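Local coordinates for sensor protein (Vibrio parahaemolyticus, PDB 3I9Y) that probably acts as a TMAO-responsive histidine kinase receptor, this chain being its sensor domain, built of two stacked four-helix bundles, at residues A[195-198]-A[199-203]; A[231-234]-A[235-238]; A[238-241]-A[242-246]. All coordinates share one frame; numbering follows the deposited sequence.

All three contacts are local, joining successive turns of a helix in the sensor domain. Interaction 1 lies on helix 186-208; interactions 2 and 3 both lie on helix 232-267 and share Gln-238. Interactions 1 and 2 have centres about 17 Å apart and meet through two aromatic side chains, CB of Phe-196 lying 3.7 Å from CZ of Phe-233, with the ring planes at about 55°. Both are partly buried, and each combines buried apolar side chains with exposed polar ones. Interaction 3 is a surface contact: its side chains are amides, carboxylates and a phenol, and its nearest atoms lie about 15 Å from those of interaction 1.

Interaction 1: residues A[195-198]-A[199-203]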
loop_
_atom_site.group_PDB
_atom_site.type_symbol
_atom_site.label_atom_id
_atom_site.label_comp_id
_atom_site.label_asym_id
_atom_site.label_seq_id
_atom_site.Cartn_x
_atom_site.Cartn_y
_atom_site.Cartn_z
ATOM N N ALA A 195 -10.083 2.180 -20.176
ATOM C CA ALA A 195 -10.093 3.423 -20.918
ATOM C C ALA A 195 -8.641 3.803 -21.500
ATOM O O ALA A 195 -8.479 4.239 -22.654
ATOM C CB ALA A 195 -10.588 4.502 -20.043
ATOM N N PHE A 196 -7.568 3.514 -20.794
ATOM C CA PHE A 196 -6.242 3.952 -21.226
ATOM C C PHE A 196 -5.939 2.991 -22.263
ATOM O O PHE A 196 -5.282 3.313 -23.288
ATOM C CB PHE A 196 -5.205 3.718 -20.043
ATOM C CG PHE A 196 -3.755 3.890 -20.436
ATOM C CD1 PHE A 196 -3.094 5.121 -20.168
ATOM C CD2 PHE A 196 -3.058 2.876 -21.004
ATOM C CE1 PHE A 196 -1.751 5.291 -20.497
ATOM C CE2 PHE A 196 -1.698 3.019 -21.341
ATOM C CZ PHE A 196 -1.030 4.218 -21.109
ATOM N N GLU A 197 -6.373 1.721 -22.062
ATOM C CA GLU A 197 -6.016 0.751 -23.132
ATOM C C GLU A 197 -6.742 1.075 -24.518
ATOM O O GLU A 197 -6.191 0.843 -25.602
ATOM C CB GLU A 197 -6.468 -0.641 -22.760
ATOM C CG GLU A 197 -6.192 -1.621 -23.896
ATOM C CD GLU A 197 -6.485 -3.111 -23.459
ATOM O OE1 GLU A 197 -7.505 -3.429 -22.732
ATOM O OE2 GLU A 197 -5.649 -3.988 -23.815
ATOM N N ASN A 198 -7.974 1.517 -24.455
ATOM C CA ASN A 198 -8.770 1.815 -25.717
ATOM C C ASN A 198 -8.038 3.064 -26.382
ATOM O O ASN A 198 -7.731 3.042 -27.565
ATOM C CB ASN A 198 -10.193 2.196 -25.346
ATOM C CG ASN A 198 -11.053 0.970 -24.783
ATOM O OD1 ASN A 198 -10.774 -0.277 -25.098
ATOM N ND2 ASN A 198 -12.129 1.316 -23.956
ATOM N N ASN A 199 -7.595 4.035 -25.576
ATOM C CA ASN A 199 -6.871 5.220 -26.119
ATOM C C ASN A 199 -5.631 4.847 -26.777
ATOM O O ASN A 199 -5.283 5.383 -27.809
ATOM C CB ASN A 199 -6.565 6.184 -25.055
ATOM C CG ASN A 199 -7.701 6.889 -24.711
ATOM O OD1 ASN A 199 -8.620 6.815 -25.512
ATOM N ND2 ASN A 199 -7.789 7.609 -23.528
ATOM N N LEU A 200 -4.888 3.923 -26.176
ATOM C CA LEU A 200 -3.699 3.443 -26.791
ATOM C C LEU A 200 -3.966 2.795 -28.216
ATOM O O LEU A 200 -3.173 2.922 -29.149
ATOM C CB LEU A 200 -3.109 2.434 -25.831
ATOM C CG LEU A 200 -1.823 2.061 -26.438
ATOM C CD1 LEU A 200 -0.702 3.128 -26.117
ATOM C CD2 LEU A 200 -1.416 0.813 -25.805
ATOM N N LYS A 201 -5.059 2.012 -28.302
ATOM C CA LYS A 201 -5.502 1.368 -29.570
ATOM C C LYS A 201 -5.845 2.546 -30.609
ATOM O O LYS A 201 -5.319 2.524 -31.719
ATOM C CB LYS A 201 -6.809 0.527 -29.307
ATOM C CG LYS A 201 -6.562 -0.760 -28.338
ATOM C CD LYS A 201 -7.786 -1.919 -28.436
ATOM C CE LYS A 201 -8.092 -2.744 -27.101
ATOM N NZ LYS A 201 -9.506 -2.344 -26.525
ATOM N N ILE A 202 -6.692 3.508 -30.219
ATOM C CA ILE A 202 -7.029 4.636 -31.075
ATOM C C ILE A 202 -5.719 5.360 -31.539
ATOM O O ILE A 202 -5.511 5.662 -32.689
ATOM C CB ILE A 202 -7.863 5.601 -30.358
ATOM C CG1 ILE A 202 -9.265 4.960 -30.256
ATOM C CG2 ILE A 202 -7.965 7.010 -31.206
ATOM C CD1 ILE A 202 -10.280 5.817 -29.360
ATOM N N MET A 203 -4.816 5.608 -30.582
ATOM C CA MET A 203 -3.585 6.188 -30.886
ATOM C C MET A 203 -2.762 5.394 -31.926
ATOM O O MET A 203 -2.142 6.007 -32.866
ATOM C CB MET A 203 -2.746 6.290 -29.608
ATOM C CG MET A 203 -1.683 7.050 -29.908
ATOM S SD MET A 203 -2.299 8.730 -29.203
ATOM C CE MET A 203 -2.035 8.308 -27.436
#
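Asn-198 and Lys-201 make the side-chain hydrogen bond of this contact, NZ of Lys-201 giving to OD1 of Asn-198 at 2.8 Å. The two side chains run side by side and point the same way, and NZ lies in the carbonyl plane of the amide, with a C=O...N angle of 156°. The lysine chain reaches this position by bending at its last two torsions. Electrostatics may add a weak attraction: OE1 of Glu-197 is 4.4 Å from NZ of Lys-201, beyond a salt bridge. The aliphatic parts of these two side chains meet instead, CG of Glu-197 being 3.9 Å from CE of Lys-201.

Backbone bonds supply the regular alpha-helical frame of helix 186-208. The N-H of Ile-202 reaches O of Asn-198 at 2.9 Å. On the inner side, Phe-196 packs on Ile-177 of helix 158-180 and Leu-200 on Leu-223 of helix 213-228, while ND2 of Asn-199 is hydrogen-bonded to OE1 of Gln-176. The chemistry thus divides by helix face: Asn-198 and Lys-201 form an i to i+3 pair on the exposed side of a four-helix-bundle helix, where the ammonium is probably stabilised by the amide oxygen it bonds, with a weaker contribution from the carboxylate of Glu-197.

Interaction 2: residues A[231-234]-A[235-238]; sequences VVFT and ILLQ
Phe-233 and Leu-236 form the apolar side of this turn, CD1 of the ring lying 4.3 Å from CD1 of the leucine, which approaches obliquely. Both are buried, and the N-H of Leu-236 is bonded to O of Val-232 at 2.9 Å. Packing against the backbone is closer at Leu-237, whose CG rests 3.2 Å from O of Phe-233, the acceptor of its own N-H.

The opposite character appears at Thr-234, which is exposed. Its OG1 gives a hydrogen bond to O of Val-231 at 3.0 Å, in the carbonyl plane and on a lone pair. A chi1 of 64° puts OG1 between the backbone N and the carbonyl carbon, where it can turn back to the preceding turn. O of Val-231 also accepts the N-H groups of Thr-234, at 2.9 Å, and of Ile-235, at 3.3 Å, so three donors grip it near the start of helix 232-267. The partly exposed Gln-238 extends past O of Thr-234, its CD at 3.6 Å, without an amide bond to that oxygen.

Within the fold, Val-232 and Ile-235 lean on Met-104 and Ile-97 of helix 63-114, Leu-236 on Ala-180 of helix 158-180, and Leu-237 on Val-186 and Ile-189 of helix 186-208.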
loop_
_atom_site.group_PDB
_atom_site.type_symbol
_atom_site.label_atom_id
_atom_site.label_comp_id
_atom_site.label_asym_id
_atom_site.label_seq_id
_atom_site.Cartn_x
_atom_site.Cartn_y
_atom_site.Cartn_z
ATOM N N VAL A 231 1.248 -2.745 -17.407
ATOM C CA VAL A 231 1.320 -3.643 -16.164
ATOM C C VAL A 231 1.204 -2.700 -14.954
ATOM O O VAL A 231 0.835 -3.174 -13.880
ATOM C CB VAL A 231 2.688 -4.410 -15.876
ATOM C CG1 VAL A 231 3.238 -5.000 -17.136
ATOM C CG2 VAL A 231 3.760 -3.436 -15.666
ATOM N N VAL A 232 1.451 -1.368 -15.063
ATOM C CA VAL A 232 1.297 -0.484 -13.808
ATOM C C VAL A 232 -0.167 -0.547 -13.252
ATOM O O VAL A 232 -0.424 -0.419 -12.064
ATOM C CB VAL A 232 1.697 0.911 -14.136
ATOM C CG1 VAL A 232 0.557 1.615 -14.923
ATOM C CG2 VAL A 232 1.901 1.704 -12.855
ATOM N N PHE A 233 -1.210 -0.764 -14.091
ATOM C CA PHE A 233 -2.533 -0.805 -13.575
ATOM C C PHE A 233 -2.692 -2.168 -12.744
ATOM O O PHE A 233 -3.487 -2.188 -11.790
ATOM C CB PHE A 233 -3.578 -0.835 -14.766
ATOM C CG PHE A 233 -3.717 0.528 -15.423
ATOM C CD1 PHE A 233 -4.458 1.544 -14.806
ATOM C CD2 PHE A 233 -3.020 0.740 -16.625
ATOM C CE1 PHE A 233 -4.494 2.749 -15.405
ATOM C CE2 PHE A 233 -3.036 1.972 -17.249
ATOM C CZ PHE A 233 -3.762 2.993 -16.670
ATOM N N THR A 234 -1.965 -3.251 -13.044
ATOM C CA THR A 234 -2.263 -4.374 -12.177
ATOM C C THR A 234 -1.477 -4.104 -10.918
ATOM O O THR A 234 -1.893 -4.601 -9.920
ATOM C CB THR A 234 -1.838 -5.721 -12.701
ATOM O OG1 THR A 234 -0.434 -5.665 -12.776
ATOM C CG2 THR A 234 -2.216 -5.895 -14.203
ATOM N N ILE A 235 -0.446 -3.228 -10.864
ATOM C CA ILE A 235 0.275 -2.967 -9.552
ATOM C C ILE A 235 -0.623 -2.020 -8.713
ATOM O O ILE A 235 -0.753 -2.145 -7.462
ATOM C CB ILE A 235 1.658 -2.361 -9.776
ATOM C CG1 ILE A 235 2.475 -3.371 -10.689
ATOM C CG2 ILE A 235 2.323 -2.268 -8.383
ATOM C CD1 ILE A 235 3.868 -2.738 -11.145
ATOM N N LEU A 236 -1.389 -1.148 -9.417
ATOM C CA LEU A 236 -2.335 -0.255 -8.700
ATOM C C LEU A 236 -3.421 -1.113 -8.032
ATOM O O LEU A 236 -3.885 -0.749 -6.863
ATOM C CB LEU A 236 -3.024 0.808 -9.602
ATOM C CG LEU A 236 -1.955 1.883 -9.931
ATOM C CD1 LEU A 236 -2.644 2.739 -11.147
ATOM C CD2 LEU A 236 -1.773 2.911 -8.785
ATOM N N LEU A 237 -3.840 -2.204 -8.704
ATOM C CA LEU A 237 -4.845 -3.058 -8.030
ATOM C C LEU A 237 -4.227 -3.802 -6.816
ATOM O O LEU A 237 -4.945 -3.988 -5.800
ATOM C CB LEU A 237 -5.537 -4.135 -8.989
ATOM C CG LEU A 237 -6.098 -3.283 -10.219
ATOM C CD1 LEU A 237 -6.355 -4.052 -11.510
ATOM C CD2 LEU A 237 -7.506 -2.668 -9.735
ATOM N N GLN A 238 -2.934 -4.253 -6.933
ATOM C CA GLN A 238 -2.382 -4.913 -5.808
ATOM C C GLN A 238 -2.254 -3.878 -4.657
ATOM O O GLN A 238 -2.400 -4.273 -3.566
ATOM C CB GLN A 238 -0.973 -5.442 -6.179
ATOM C CG GLN A 238 -1.188 -6.671 -7.116
ATOM C CD GLN A 238 0.144 -6.854 -8.021
ATOM O OE1 GLN A 238 1.027 -6.005 -8.019
ATOM N NE2 GLN A 238 0.197 -7.853 -8.763
#

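Interaction 3: residues A[238-241]-A[242-246]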
loop_
_atom_site.group_PDB
_atom_site.type_symbol
_atom_site.label_atom_id
_atom_site.label_comp_id
_atom_site.label_asym_id
_atom_site.label_seq_id
_atom_site.Cartn_x
_atom_site.Cartn_y
_atom_site.Cartn_z
ATOM N N GLN A 238 -2.934 -4.253 -6.933
ATOM C CA GLN A 238 -2.382 -4.913 -5.808
ATOM C C GLN A 238 -2.254 -3.878 -4.657
ATOM O O GLN A 238 -2.400 -4.273 -3.566
ATOM C CB GLN A 238 -0.973 -5.442 -6.179
ATOM C CG GLN A 238 -1.188 -6.671 -7.116
ATOM C CD GLN A 238 0.144 -6.854 -8.021
ATOM O OE1 GLN A 238 1.027 -6.005 -8.019
ATOM N NE2 GLN A 238 0.197 -7.853 -8.763
ATOM N N GLN A 239 -1.886 -2.616 -4.932
ATOM C CA GLN A 239 -1.679 -1.653 -3.884
ATOM C C GLN A 239 -3.131 -1.468 -3.308
ATOM O O GLN A 239 -3.266 -1.332 -2.083
ATOM C CB GLN A 239 -1.251 -0.290 -4.455
ATOM C CG GLN A 239 -1.347 0.800 -3.516
ATOM C CD GLN A 239 -0.710 2.060 -4.136
ATOM O OE1 GLN A 239 -1.404 2.807 -4.970
ATOM N NE2 GLN A 239 0.498 2.371 -3.738
ATOM N N TYR A 240 -4.187 -1.455 -4.139
ATOM C CA TYR A 240 -5.520 -1.254 -3.461
ATOM C C TYR A 240 -5.799 -2.415 -2.437
ATOM O O TYR A 240 -6.210 -2.179 -1.341
ATOM C CB TYR A 240 -6.669 -1.262 -4.490
ATOM C CG TYR A 240 -8.030 -1.370 -3.902
ATOM C CD1 TYR A 240 -8.700 -0.201 -3.500
ATOM C CD2 TYR A 240 -8.671 -2.585 -3.783
ATOM C CE1 TYR A 240 -10.084 -0.223 -3.037
ATOM C CE2 TYR A 240 -10.015 -2.643 -3.192
ATOM C CZ TYR A 240 -10.705 -1.460 -2.848
ATOM O OH TYR A 240 -11.921 -1.466 -2.155
ATOM N N GLU A 241 -5.674 -3.657 -2.878
ATOM C CA GLU A 241 -5.917 -4.849 -2.049
ATOM C C GLU A 241 -4.975 -4.846 -0.815
ATOM O O GLU A 241 -5.444 -5.121 0.267
ATOM C CB GLU A 241 -5.654 -6.194 -2.761
ATOM C CG GLU A 241 -6.219 -6.168 -4.063
ATOM C CD GLU A 241 -5.796 -7.427 -5.102
ATOM O OE1 GLU A 241 -4.634 -7.690 -5.579
ATOM O OE2 GLU A 241 -6.742 -8.151 -5.470
ATOM N N ASN A 242 -3.723 -4.393 -0.967
ATOM C CA ASN A 242 -2.783 -4.431 0.161
ATOM C C ASN A 242 -3.219 -3.335 1.112
ATOM O O ASN A 242 -3.168 -3.522 2.378
ATOM C CB ASN A 242 -1.345 -4.206 -0.273
ATOM C CG ASN A 242 -0.340 -4.386 0.895
ATOM O OD1 ASN A 242 0.353 -3.462 1.293
ATOM N ND2 ASN A 242 -0.262 -5.551 1.435
ATOM N N ASN A 243 -3.639 -2.190 0.609
ATOM C CA ASN A 243 -4.099 -1.125 1.577
ATOM C C ASN A 243 -5.344 -1.601 2.330
ATOM O O ASN A 243 -5.501 -1.336 3.572
ATOM C CB ASN A 243 -4.518 0.165 0.929
ATOM C CG ASN A 243 -3.240 0.932 0.414
ATOM O OD1 ASN A 243 -2.080 0.583 0.853
ATOM N ND2 ASN A 243 -3.413 1.961 -0.491
ATOM N N GLU A 244 -6.195 -2.329 1.629
ATOM C CA GLU A 244 -7.408 -2.694 2.289
ATOM C C GLU A 244 -7.084 -3.806 3.466
ATOM O O GLU A 244 -7.621 -3.801 4.596
ATOM C CB GLU A 244 -8.252 -3.295 1.223
ATOM C CG GLU A 244 -9.222 -4.103 1.714
ATOM C CD GLU A 244 -10.471 -3.760 0.958
ATOM O OE1 GLU A 244 -11.071 -4.688 0.266
ATOM O OE2 GLU A 244 -10.835 -2.518 1.070
ATOM N N GLN A 245 -6.234 -4.722 3.120
ATOM C CA GLN A 245 -5.820 -5.753 4.017
ATOM C C GLN A 245 -5.086 -5.008 5.214
ATOM O O GLN A 245 -5.288 -5.245 6.456
ATOM C CB GLN A 245 -4.855 -6.689 3.255
ATOM C CG GLN A 245 -4.278 -7.490 4.329
ATOM C CD GLN A 245 -5.394 -8.679 4.653
ATOM O OE1 GLN A 245 -6.620 -8.674 4.018
ATOM N NE2 GLN A 245 -4.980 -9.660 5.559
ATOM N N SER A 246 -4.339 -3.982 4.923
ATOM C CA SER A 246 -3.692 -3.361 6.045
ATOM C C SER A 246 -4.689 -2.583 6.987
ATOM O O SER A 246 -4.556 -2.576 8.263
ATOM C CB SER A 246 -2.432 -2.648 5.508
ATOM O OG SER A 246 -2.380 -1.426 6.098
#
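The Tyr-240 ring and the Glu-244 carboxylate cross obliquely one turn apart, their planes at 56°. OE2 of Glu-244 comes to the ring obliquely at its hydroxyl end, 3.6 Å from OH of Tyr-240, a contact that does not meet hydrogen-bond geometry. OE1 of Glu-244 is 4.2 Å from CE2 of Tyr-240, so the carboxylate lies beside the phenol end of the ring. The side chains of Gln-239 and Asn-243 lie side by side and point the same way, their amide planes nearly parallel, 17° apart. The touch is made by the methylene CG of Gln-239, 3.8 Å from ND2 of Asn-243, rather than amide to amide. For Gln-239, a chi1 of 165° sets CG beside its carbonyl carbon, on the side where the next turn follows.

These are i to i+4 neighbours on helix 232-267, a helix of the stacked four-helix bundles, and each side-chain pair is matched by a backbone bond. The N-H of Asn-243 reaches O of Gln-239 at 2.8 Å and that of Glu-244 reaches O of Tyr-240 at 3.0 Å. On the side turned to helix 63-114, Gln-239 touches Ile-97, the buried Asn-242 touches Arg-89 and Lys-90, and NE2 of Gln-245 is hydrogen-bonded to OE2 of Glu-82.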